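Side-chain contacts in separin (Saccharomyces cerevisiae, PDB 5U1T), which cleaves the MCD1/SCC1 subunit of cohesin at the onset of anaphase, so that chromosomes can segregate, and is held inactive by securin for most of the cell cycle: residues Thr322-Cys325 with Leu326-Trp330; Asn1036-Leu1039 with Ser1040-Ser1044. All coordinates share one frame; numbering follows the deposited sequence.

Contact 1 of 2, residues Thr322-Cys325 with Leu326-Trp330; sequences TLKC and LVCLW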
loop_
_atom_site.group_PDB
_atom_site.type_symbol
_atom_site.label_atom_id
_atom_site.label_comp_id
_atom_site.label_asym_id
_atom_site.label_seq_id
_atom_site.Cartn_x
_atom_site.Cartn_y
_atom_site.Cartn_z
ATOM N N THR A 322 17.545 -62.291 -28.380
ATOM C CA THR A 322 16.234 -62.398 -27.752
ATOM C C THR A 322 15.193 -61.452 -28.290
ATOM O O THR A 322 14.057 -61.829 -28.523
ATOM C CB THR A 322 16.359 -62.072 -26.280
ATOM O OG1 THR A 322 17.017 -60.816 -26.169
ATOM C CG2 THR A 322 17.194 -63.098 -25.588
ATOM N N LEU A 323 15.576 -60.198 -28.432
ATOM C CA LEU A 323 14.685 -59.193 -28.941
ATOM C C LEU A 323 14.180 -59.613 -30.288
ATOM O O LEU A 323 12.995 -59.556 -30.574
ATOM C CB LEU A 323 15.457 -57.897 -29.111
ATOM C CG LEU A 323 16.020 -57.190 -27.885
ATOM C CD1 LEU A 323 16.874 -56.005 -28.275
ATOM C CD2 LEU A 323 14.896 -56.768 -26.961
ATOM N N LYS A 324 15.104 -60.062 -31.117
ATOM C CA LYS A 324 14.749 -60.446 -32.482
ATOM C C LYS A 324 13.586 -61.437 -32.519
ATOM O O LYS A 324 12.670 -61.310 -33.334
ATOM C CB LYS A 324 15.961 -61.043 -33.194
ATOM C CG LYS A 324 15.634 -61.621 -34.548
ATOM C CD LYS A 324 15.012 -60.570 -35.441
ATOM C CE LYS A 324 14.531 -61.178 -36.740
ATOM N NZ LYS A 324 14.284 -60.117 -37.744
ATOM N N CYS A 325 13.636 -62.427 -31.638
ATOM C CA CYS A 325 12.537 -63.364 -31.491
ATOM C C CYS A 325 11.292 -62.661 -30.959
ATOM O O CYS A 325 10.187 -62.879 -31.455
ATOM C CB CYS A 325 12.943 -64.501 -30.563
ATOM S SG CYS A 325 14.348 -65.421 -31.186
ATOM N N LEU A 326 11.487 -61.812 -29.955
ATOM C CA LEU A 326 10.398 -61.039 -29.359
ATOM C C LEU A 326 9.604 -60.249 -30.399
ATOM O O LEU A 326 8.371 -60.216 -30.356
ATOM C CB LEU A 326 10.956 -60.098 -28.296
ATOM C CG LEU A 326 11.132 -60.717 -26.914
ATOM C CD1 LEU A 326 12.193 -61.788 -26.954
ATOM C CD2 LEU A 326 11.482 -59.636 -25.898
ATOM N N VAL A 327 10.323 -59.624 -31.329
ATOM C CA VAL A 327 9.700 -58.917 -32.443
ATOM C C VAL A 327 8.888 -59.884 -33.295
ATOM O O VAL A 327 7.760 -59.585 -33.696
ATOM C CB VAL A 327 10.741 -58.226 -33.338
ATOM C CG1 VAL A 327 10.057 -57.578 -34.519
ATOM C CG2 VAL A 327 11.548 -57.210 -32.554
ATOM N N CYS A 328 9.476 -61.047 -33.564
ATOM C CA CYS A 328 8.822 -62.093 -34.345
ATOM C C CYS A 328 7.507 -62.538 -33.718
ATOM O O CYS A 328 6.484 -62.659 -34.392
ATOM C CB CYS A 328 9.745 -63.314 -34.501
ATOM S SG CYS A 328 11.168 -63.091 -35.619
ATOM N N LEU A 329 7.545 -62.789 -32.418
ATOM C CA LEU A 329 6.373 -63.286 -31.716
ATOM C C LEU A 329 5.243 -62.264 -31.711
ATOM O O LEU A 329 4.102 -62.598 -32.027
ATOM C CB LEU A 329 6.762 -63.695 -30.292
ATOM C CG LEU A 329 5.749 -64.198 -29.266
ATOM C CD1 LEU A 329 5.111 -65.491 -29.727
ATOM C CD2 LEU A 329 6.423 -64.370 -27.913
ATOM N N TRP A 330 5.561 -61.014 -31.384
ATOM C CA TRP A 330 4.514 -60.019 -31.208
ATOM C C TRP A 330 3.996 -59.495 -32.534
ATOM O O TRP A 330 2.888 -58.959 -32.602
ATOM C CB TRP A 330 5.006 -58.874 -30.324
ATOM C CG TRP A 330 4.991 -59.273 -28.900
ATOM C CD1 TRP A 330 6.058 -59.656 -28.145
ATOM C CD2 TRP A 330 3.838 -59.390 -28.063
ATOM N NE1 TRP A 330 5.644 -59.987 -26.877
ATOM C CE2 TRP A 330 4.284 -59.834 -26.801
ATOM C CE3 TRP A 330 2.472 -59.149 -28.252
ATOM C CZ2 TRP A 330 3.409 -60.045 -25.726
ATOM C CZ3 TRP A 330 1.602 -59.354 -27.180
ATOM C CH2 TRP A 330 2.076 -59.802 -25.936
#
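Leu323 and Val327 meet one turn apart on helix 319-336, and the backbone supplies the main bond between them: Val327 N donates to Leu323 O over 2.8 Å, at a C=O...N angle of 175°. Leu329 N repeats the pattern with Cys325 O, again at 2.8 Å, while Cys328 N reaches Lys324 O at 3.2 Å from a position tilted out of the carbonyl plane. These i to i+4 bonds are those of a regular alpha-helix.

Aliphatic carbons lie back against carbonyl oxygens of the preceding turn, in van der Waals contact. With CG1 anti to the backbone N (chi1 177°), Val327 turns its other methyl, CG2, beside its own N and to within 3.4 Å of Leu323 O. Leu329 CB stands 3.7 Å from Cys325 O. The apolar packing is with neighbouring helices: Leu323, Leu326 and Val327 all rest on Leu374 of helix 365-384, and Leu329 packs on Ile304 and Ala308 of helix 298-313; branched aliphatic side chains suit these places because they fill the space between helices and demand no polar partner.

Sulfur enters beside Lys324, whose chain bends at chi2 (57°) and brings CE 4.0 Å from Cys328 SG, methylene against thiol. Its amine goes on to a weak hydrogen bond with Met286 O, so a long, flexible residue serves well here. Cys325 SG and Cys328 SG stand 5.9 Å apart and form no disulfide with each other; both side chains touch Cys284 in a nearby loop. A small, weakly polar thiol can pack against the loop and, at Cys328, the lysine methylene alike.

Across this turn the directional bonds are those of the main chain, while the side chains contribute mainly dispersion contacts, most of them to neighbouring helices.

Contact 2 of 2, residues Asn1036-Leu1039 with Ser1040-Ser1044; sequences NHEL and SKISS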
loop_
_atom_site.group_PDB
_atom_site.type_symbol
_atom_site.label_atom_id
_atom_site.label_comp_id
_atom_site.label_asym_id
_atom_site.label_seq_id
_atom_site.Cartn_x
_atom_site.Cartn_y
_atom_site.Cartn_z
ATOM N N ASN A 1036 -2.256 19.102 21.562
ATOM C CA ASN A 1036 -1.787 20.194 22.387
ATOM C C ASN A 1036 -2.535 21.502 22.162
ATOM O O ASN A 1036 -2.837 22.205 23.126
ATOM C CB ASN A 1036 -0.297 20.424 22.177
ATOM C CG ASN A 1036 0.355 21.077 23.387
ATOM O OD1 ASN A 1036 0.396 20.487 24.474
ATOM N ND2 ASN A 1036 0.854 22.303 23.208
ATOM N N HIS A 1037 -2.864 21.821 20.917
ATOM C CA HIS A 1037 -3.540 23.078 20.652
ATOM C C HIS A 1037 -4.970 23.079 21.223
ATOM O O HIS A 1037 -5.505 24.127 21.572
ATOM C CB HIS A 1037 -3.554 23.377 19.155
ATOM C CG HIS A 1037 -4.372 24.576 18.784
ATOM N ND1 HIS A 1037 -3.891 25.867 18.886
ATOM C CD2 HIS A 1037 -5.640 24.682 18.322
ATOM C CE1 HIS A 1037 -4.831 26.713 18.503
ATOM N NE2 HIS A 1037 -5.898 26.018 18.142
ATOM N N GLU A 1038 -5.576 21.898 21.318
ATOM C CA GLU A 1038 -6.892 21.767 21.924
ATOM C C GLU A 1038 -6.785 21.808 23.453
ATOM O O GLU A 1038 -7.680 22.322 24.134
ATOM C CB GLU A 1038 -7.580 20.471 21.475
ATOM C CG GLU A 1038 -9.010 20.319 21.998
ATOM C CD GLU A 1038 -9.939 21.445 21.532
ATOM O OE1 GLU A 1038 -9.673 22.036 20.464
ATOM O OE2 GLU A 1038 -10.931 21.755 22.231
ATOM N N LEU A 1039 -5.696 21.253 23.985
ATOM C CA LEU A 1039 -5.455 21.261 25.422
ATOM C C LEU A 1039 -5.295 22.696 25.874
ATOM O O LEU A 1039 -5.631 23.047 26.981
ATOM C CB LEU A 1039 -4.214 20.443 25.788
ATOM C CG LEU A 1039 -3.841 20.405 27.272
ATOM C CD1 LEU A 1039 -4.916 19.731 28.113
ATOM C CD2 LEU A 1039 -2.476 19.747 27.492
ATOM N N SER A 1040 -4.786 23.522 24.977
ATOM C CA SER A 1040 -4.574 24.925 25.225
ATOM C C SER A 1040 -5.906 25.677 25.334
ATOM O O SER A 1040 -6.152 26.414 26.309
ATOM C CB SER A 1040 -3.698 25.485 24.110
ATOM O OG SER A 1040 -3.757 26.892 24.037
ATOM N N LYS A 1041 -6.764 25.475 24.340
ATOM C CA LYS A 1041 -8.080 26.087 24.283
ATOM C C LYS A 1041 -9.015 25.597 25.387
ATOM O O LYS A 1041 -9.801 26.367 25.922
ATOM C CB LYS A 1041 -8.708 25.825 22.919
ATOM C CG LYS A 1041 -7.928 26.448 21.789
ATOM C CD LYS A 1041 -8.757 26.542 20.528
ATOM C CE LYS A 1041 -9.541 25.257 20.292
ATOM N NZ LYS A 1041 -10.762 25.503 19.446
ATOM N N ILE A 1042 -8.910 24.339 25.742
ATOM C CA ILE A 1042 -9.722 23.809 26.806
ATOM C C ILE A 1042 -9.281 24.394 28.133
ATOM O O ILE A 1042 -10.067 24.584 29.020
ATOM C CB ILE A 1042 -9.636 22.285 26.846
ATOM C CG1 ILE A 1042 -10.386 21.704 25.675
ATOM C CG2 ILE A 1042 -10.272 21.734 28.099
ATOM C CD1 ILE A 1042 -11.824 22.109 25.660
ATOM N N SER A 1043 -8.006 24.690 28.257
ATOM C CA SER A 1043 -7.502 25.256 29.471
ATOM C C SER A 1043 -7.972 26.668 29.623
ATOM O O SER A 1043 -8.356 27.071 30.684
ATOM C CB SER A 1043 -5.990 25.208 29.485
ATOM O OG SER A 1043 -5.441 26.291 28.785
ATOM N N SER A 1044 -7.944 27.421 28.547
ATOM C CA SER A 1044 -8.341 28.810 28.602
ATOM C C SER A 1044 -9.826 28.969 28.781
ATOM O O SER A 1044 -10.302 29.894 29.383
ATOM C CB SER A 1044 -7.847 29.551 27.380
ATOM O OG SER A 1044 -8.055 28.791 26.230
#
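Ser1040 N bonds back to Asn1036 O at 3.0 Å in the first turn of helix 1036-1054, and Ile1042 N does the same with Glu1038 O at 2.9 Å. The Lys1041 to His1037 bond between them is weak. Ser1043 N reaches Leu1039 O at 3.2 Å from above the carbonyl plane, 41° out of it.

Lys1041 lies between two partners of the preceding turn. Its CG sits over one face of the His1037 ring, and its CD is 3.8 Å from His1037 NE2, so aliphatic methylenes meet the imidazole while the ammonium stays farther off. A bend at chi3 (-43°) takes the chain on to Glu1038, where NZ and OE1 form a long salt bridge of 3.8 Å. This i to i+3 pairing of acid before base is a common helical arrangement, and a glutamate in the first turn probably also gains from the helix dipole. Just before the helix, Asp1035 OD2 accepts a hydrogen bond from Glu1038 N.

The other carboxylate oxygen, OE2, lies 3.5 Å from Ile1042 CG1, and its main polar partner is His936 NE2 on helix 927-946. An alanine in place of Glu1038 would probably leave His936 and Lys1041 without their acidic mate and open a gap beside Ile1042. Ile1042 itself packs on Val935 of that helix, where an aliphatic branch fits. Farther along, Ser1043 OG turns back to donate to Ser1040 O at 2.6 Å, a small hydroxyl meeting a carbonyl that also accepts from Ser1044 N on the same face of its plane.

Contacts 1 and 2 are local, each within one helix, and lie on opposite sides of the chain's centre, about 70 Å and 34 Å from it. Their own centres are about 103 Å apart, and their nearest atoms about 92 Å, so they do not touch. Contact 1 belongs to the amino-terminal helices; contact 2 comes later in the chain and borders the protease part, where Asn1036 touches Glu1509 and His1037 touches Lys1507. Cys1497, the probable catalytic cysteine by analogy with related enzymes, is not part of either, and both contacts lie away from that site.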